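Local coordinates for type-iv like competence pilin ttha1218 (Thermus thermophilus, PDB 5G25), which probably serves as a type IV-like pilin subunit in natural competence, helping the cell take up DNA, at residues K43-T48 / V73-E78; A49-N53 / A61-A65. All coordinates share one frame; numbering follows the deposited sequence.

Interaction 1: K43-T48 / V73-E78; sequences KQGTCT and VVLRVE
Thr46 and Arg76, and two residues on, Thr48 and Val74, face each other as antiparallel hydrogen-bonded pairs, joining strands 43-48 and 73-77 at 166° between their directions. Thr46 N reaches Arg76 O at 2.7 Å, and Arg76 N answers to Thr46 O. The second pair closes in the same way, with Val74 N 2.8 Å from Thr48 O in a nearly straight bond. Between the two lies the non-hydrogen-bonded pair Cys47 and Leu75, whose CA-H groups lean on the carbonyl oxygens of Val74 and Thr46. Past Gly45 the strands part, and a water bridges the gap, donating to Gln44 O and accepting from Glu78 N.

Cys47, Val73, Leu75 and Val77 belong to the face that packs inward. CD1 of Leu75 presses on Cys47, 3.5 Å from SG, while CG1 of Val73, two residues earlier in the strand, approaches the same sulfur at longer range. With SG trans to the backbone N (chi1 -166°), Cys47 reaches its disulfide partner Cys34. This is the globular part of a type IV pilin, an antiparallel sheet laid against the N-terminal helix: Val73 touches Met20 and Leu23 of helix 11-24, and Val77 touches Val12 and Met16. Gly45, whose CA comes close to Arg76 O and the Val77 backbone, carries no side chain there.

On the other face Thr46 and Arg76 run side by side, methyl CG2 against CB at 4.1 Å, before the extended arginine leads away. At the strand ends the Lys43 chain, bent at chi2 and chi4, crosses Glu78 obliquely, running past OE2 from one side of the carboxylate plane. Its CB rests on Val77 CG1 at 3.6 Å, and NZ completes a long, weak salt bridge to Glu78 OE2.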
loop_
_atom_site.group_PDB
_atom_site.type_symbol
_atom_site.label_atom_id
_atom_site.label_comp_id
_atom_site.label_asym_id
_atom_site.label_seq_id
_atom_site.Cartn_x
_atom_site.Cartn_y
_atom_site.Cartn_z
ATOM N N LYS A 43 1.181 2.304 -18.242
ATOM C CA LYS A 43 2.434 2.951 -17.852
ATOM C C LYS A 43 3.186 2.161 -16.784
ATOM O O LYS A 43 2.584 1.434 -15.994
ATOM C CB LYS A 43 2.158 4.358 -17.327
ATOM C CG LYS A 43 1.360 5.248 -18.266
ATOM C CD LYS A 43 2.014 5.380 -19.638
ATOM C CE LYS A 43 1.323 6.440 -20.491
ATOM N NZ LYS A 43 1.339 7.777 -19.833
ATOM N N GLN A 44 4.505 2.339 -16.738
ATOM C CA GLN A 44 5.311 1.708 -15.711
ATOM C C GLN A 44 5.175 2.471 -14.398
ATOM O O GLN A 44 5.172 3.702 -14.370
ATOM C CB GLN A 44 6.790 1.642 -16.131
ATOM C CG GLN A 44 7.488 0.349 -15.715
ATOM C CD GLN A 44 6.853 -0.850 -16.403
ATOM O OE1 GLN A 44 6.349 -0.731 -17.529
ATOM N NE2 GLN A 44 6.843 -2.002 -15.722
ATOM N N GLY A 45 5.064 1.745 -13.300
ATOM C CA GLY A 45 5.163 2.391 -12.011
ATOM C C GLY A 45 5.655 1.447 -10.958
ATOM O O GLY A 45 6.218 0.417 -11.253
ATOM N N THR A 46 5.392 1.773 -9.710
ATOM C CA THR A 46 5.938 0.995 -8.632
ATOM C C THR A 46 5.009 1.021 -7.420
ATOM O O THR A 46 4.262 1.995 -7.197
ATOM C CB THR A 46 7.356 1.526 -8.253
ATOM O OG1 THR A 46 8.101 0.506 -7.577
ATOM C CG2 THR A 46 7.290 2.696 -7.391
ATOM N N CYS A 47 5.081 -0.050 -6.639
ATOM C CA CYS A 47 4.344 -0.166 -5.410
ATOM C C CYS A 47 5.329 -0.475 -4.318
ATOM O O CYS A 47 6.092 -1.427 -4.428
ATOM C CB CYS A 47 3.324 -1.303 -5.479
ATOM S SG CYS A 47 2.085 -1.243 -4.133
ATOM N N THR A 48 5.274 0.311 -3.258
ATOM C CA THR A 48 6.070 0.089 -2.067
ATOM C C THR A 48 5.142 0.057 -0.839
ATOM O O THR A 48 4.296 0.940 -0.667
ATOM C CB THR A 48 7.055 1.256 -1.838
ATOM O OG1 THR A 48 7.817 1.510 -3.014
ATOM C CG2 THR A 48 7.974 0.949 -0.687
ATOM N N VAL A 73 1.153 2.206 2.082
ATOM C CA VAL A 73 1.294 1.772 0.710
ATOM C C VAL A 73 1.402 3.010 -0.153
ATOM O O VAL A 73 0.555 3.900 -0.062
ATOM C CB VAL A 73 0.070 0.937 0.287
ATOM C CG1 VAL A 73 0.220 0.433 -1.139
ATOM C CG2 VAL A 73 -0.136 -0.232 1.234
ATOM N N VAL A 74 2.477 3.081 -0.949
ATOM C CA VAL A 74 2.674 4.160 -1.908
ATOM C C VAL A 74 2.732 3.575 -3.328
ATOM O O VAL A 74 3.634 2.820 -3.681
ATOM C CB VAL A 74 3.951 4.955 -1.609
ATOM C CG1 VAL A 74 4.078 6.146 -2.548
ATOM C CG2 VAL A 74 3.957 5.423 -0.165
ATOM N N LEU A 75 1.735 3.918 -4.126
ATOM C CA LEU A 75 1.672 3.544 -5.525
ATOM C C LEU A 75 2.090 4.772 -6.340
ATOM O O LEU A 75 1.570 5.875 -6.108
ATOM C CB LEU A 75 0.224 3.158 -5.862
ATOM C CG LEU A 75 -0.109 2.016 -6.802
ATOM C CD1 LEU A 75 0.802 0.815 -6.588
ATOM C CD2 LEU A 75 -1.573 1.628 -6.576
ATOM N N ARG A 76 3.029 4.579 -7.271
ATOM C CA ARG A 76 3.564 5.663 -8.114
ATOM C C ARG A 76 3.593 5.228 -9.560
ATOM O O ARG A 76 4.171 4.199 -9.897
ATOM C CB ARG A 76 4.990 6.047 -7.710
ATOM C CG ARG A 76 5.071 6.837 -6.419
ATOM C CD ARG A 76 6.472 7.381 -6.136
ATOM N NE ARG A 76 6.455 8.625 -5.347
ATOM C CZ ARG A 76 6.830 8.731 -4.070
ATOM N NH1 ARG A 76 7.271 7.658 -3.390
ATOM N NH2 ARG A 76 6.783 9.923 -3.469
ATOM N N VAL A 77 2.957 6.017 -10.411
ATOM C CA VAL A 77 2.959 5.783 -11.842
ATOM C C VAL A 77 3.314 7.129 -12.469
ATOM O O VAL A 77 2.534 8.082 -12.406
ATOM C CB VAL A 77 1.590 5.268 -12.331
ATOM C CG1 VAL A 77 1.626 4.996 -13.823
ATOM C CG2 VAL A 77 1.200 4.006 -11.573
ATOM N N GLU A 78 4.529 7.210 -13.013
ATOM C CA GLU A 78 5.075 8.466 -13.524
ATOM C C GLU A 78 5.030 9.527 -12.437
ATOM O O GLU A 78 5.480 9.280 -11.323
ATOM C CB GLU A 78 4.359 8.891 -14.808
ATOM C CG GLU A 78 4.415 7.803 -15.880
ATOM C CD GLU A 78 4.154 8.309 -17.292
ATOM O OE1 GLU A 78 3.842 9.510 -17.462
ATOM O OE2 GLU A 78 4.264 7.497 -18.238
HETATM O O HOH W 1 6.836 5.546 -13.003
#

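Interaction 2: A49-N53 / A61-A65; sequences AIPCN and ACPTA
Asn53 and Ala61 form a single antiparallel hydrogen-bonded pair, after which the 61-65 segment leaves the strand and curls back beside Pro51. Asn53 N meets Ala61 O at 2.9 Å, and Ala61 N bonds to Asn53 O, coming from above the carbonyl plane. Further along, Thr64 N gives Pro51 O a weak, bent bond (128° at the hydrogen), and Pro63 CA also leans on this oxygen.

The Cys52-Cys62 disulfide (SG to SG 2.0 Å, chi3 111°) ties the two segments covalently. Each SG sits beside its own backbone N, which brings the two sulfurs together between the segments. The link closes a small loop on the long strand 43-54 of the pilin sheet, and Gln72 of strand 70-77 touches both cysteines. The peptide bond before Pro63 is cis, and the proline ring lies across Ile50, with CB 3.9 Å from Ile50 CG2. Thr64 points toward the strand and crosses Asn53, its OG1 3.3 Å from Asn53 CB, while its hydroxyl bonds to Gly66 N and Asp67 O. A water links Ala65 N, at 3.1 Å, more weakly to Asn53 ND2.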
loop_
_atom_site.group_PDB
_atom_site.type_symbol
_atom_site.label_atom_id
_atom_site.label_comp_id
_atom_site.label_asym_id
_atom_site.label_seq_id
_atom_site.Cartn_x
_atom_site.Cartn_y
_atom_site.Cartn_z
ATOM N N ALA A 49 5.358 -0.947 0.009
ATOM C CA ALA A 49 4.630 -1.157 1.237
ATOM C C ALA A 49 5.577 -1.125 2.429
ATOM O O ALA A 49 6.409 -1.997 2.594
ATOM C CB ALA A 49 3.901 -2.496 1.195
ATOM N N ILE A 50 5.404 -0.136 3.291
ATOM C CA ILE A 50 6.220 0.006 4.488
ATOM C C ILE A 50 5.466 -0.549 5.698
ATOM O O ILE A 50 4.406 -0.048 6.048
ATOM C CB ILE A 50 6.539 1.498 4.719
ATOM C CG1 ILE A 50 7.353 2.059 3.546
ATOM C CG2 ILE A 50 7.261 1.726 6.041
ATOM C CD1 ILE A 50 6.525 2.805 2.521
ATOM N N PRO A 51 6.029 -1.556 6.374
ATOM C CA PRO A 51 5.339 -2.024 7.589
ATOM C C PRO A 51 5.241 -0.925 8.661
ATOM O O PRO A 51 6.206 -0.176 8.864
ATOM C CB PRO A 51 6.231 -3.166 8.078
ATOM C CG PRO A 51 7.598 -2.814 7.581
ATOM C CD PRO A 51 7.376 -2.140 6.243
ATOM N N CYS A 52 4.078 -0.822 9.307
ATOM C CA CYS A 52 3.829 0.182 10.350
ATOM C C CYS A 52 3.328 -0.468 11.626
ATOM O O CYS A 52 2.603 -1.473 11.587
ATOM C CB CYS A 52 2.782 1.202 9.928
ATOM S SG CYS A 52 3.125 2.100 8.407
ATOM N N ASN A 53 3.722 0.106 12.759
ATOM C CA ASN A 53 3.083 -0.238 14.006
ATOM C C ASN A 53 1.844 0.619 14.189
ATOM O O ASN A 53 1.701 1.695 13.585
ATOM C CB ASN A 53 4.015 -0.011 15.190
ATOM C CG ASN A 53 3.744 -0.971 16.336
ATOM O OD1 ASN A 53 2.709 -1.660 16.392
ATOM N ND2 ASN A 53 4.691 -1.040 17.251
ATOM N N ALA A 61 3.252 4.298 13.464
ATOM C CA ALA A 61 4.699 4.460 13.395
ATOM C C ALA A 61 5.211 3.737 12.140
ATOM O O ALA A 61 5.170 2.510 12.071
ATOM C CB ALA A 61 5.346 3.890 14.651
ATOM N N CYS A 62 5.640 4.500 11.135
ATOM C CA CYS A 62 6.147 3.927 9.877
ATOM C C CYS A 62 7.573 4.433 9.597
ATOM O O CYS A 62 7.788 5.646 9.527
ATOM C CB CYS A 62 5.221 4.292 8.707
ATOM S SG CYS A 62 3.440 4.021 9.019
ATOM N N PRO A 63 8.548 3.517 9.456
ATOM C CA PRO A 63 8.430 2.077 9.621
ATOM C C PRO A 63 8.267 1.687 11.082
ATOM O O PRO A 63 8.429 2.519 11.970
ATOM C CB PRO A 63 9.770 1.530 9.079
ATOM C CG PRO A 63 10.393 2.654 8.319
ATOM C CD PRO A 63 9.901 3.898 9.005
ATOM N N THR A 64 7.936 0.429 11.322
ATOM C CA THR A 64 7.733 -0.037 12.672
ATOM C C THR A 64 9.055 -0.407 13.292
ATOM O O THR A 64 9.945 -0.905 12.608
ATOM C CB THR A 64 6.829 -1.274 12.740
ATOM O OG1 THR A 64 6.638 -1.624 14.113
ATOM C CG2 THR A 64 7.447 -2.490 11.980
ATOM N N ALA A 65 9.163 -0.172 14.596
ATOM C CA ALA A 65 10.254 -0.715 15.388
ATOM C C ALA A 65 9.887 -2.102 15.943
ATOM O O ALA A 65 10.731 -2.767 16.541
ATOM C CB ALA A 65 10.594 0.235 16.522
HETATM O O HOH W 2 7.256 1.095 16.691
#

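Both interactions draw on strand 43-54, its first half in interaction 1 and its second in interaction 2, and their centres lie about 19 Å apart. Interaction 1 is regular sheet pairing, partly buried, with one face against helix 11-24, a mostly polar other face that also carries Val74, and charged groups at one end. Interaction 2 is a surface contact: one short strand pair, then an irregular loop held by a disulfide and proline packing. Interaction 1 holds one cysteine, Cys47, whose partner Cys34 lies outside it, whereas interaction 2 contains a whole disulfide, Cys52-Cys62. In sequence, interaction 2 is nested inside the loop that interaction 1 closes.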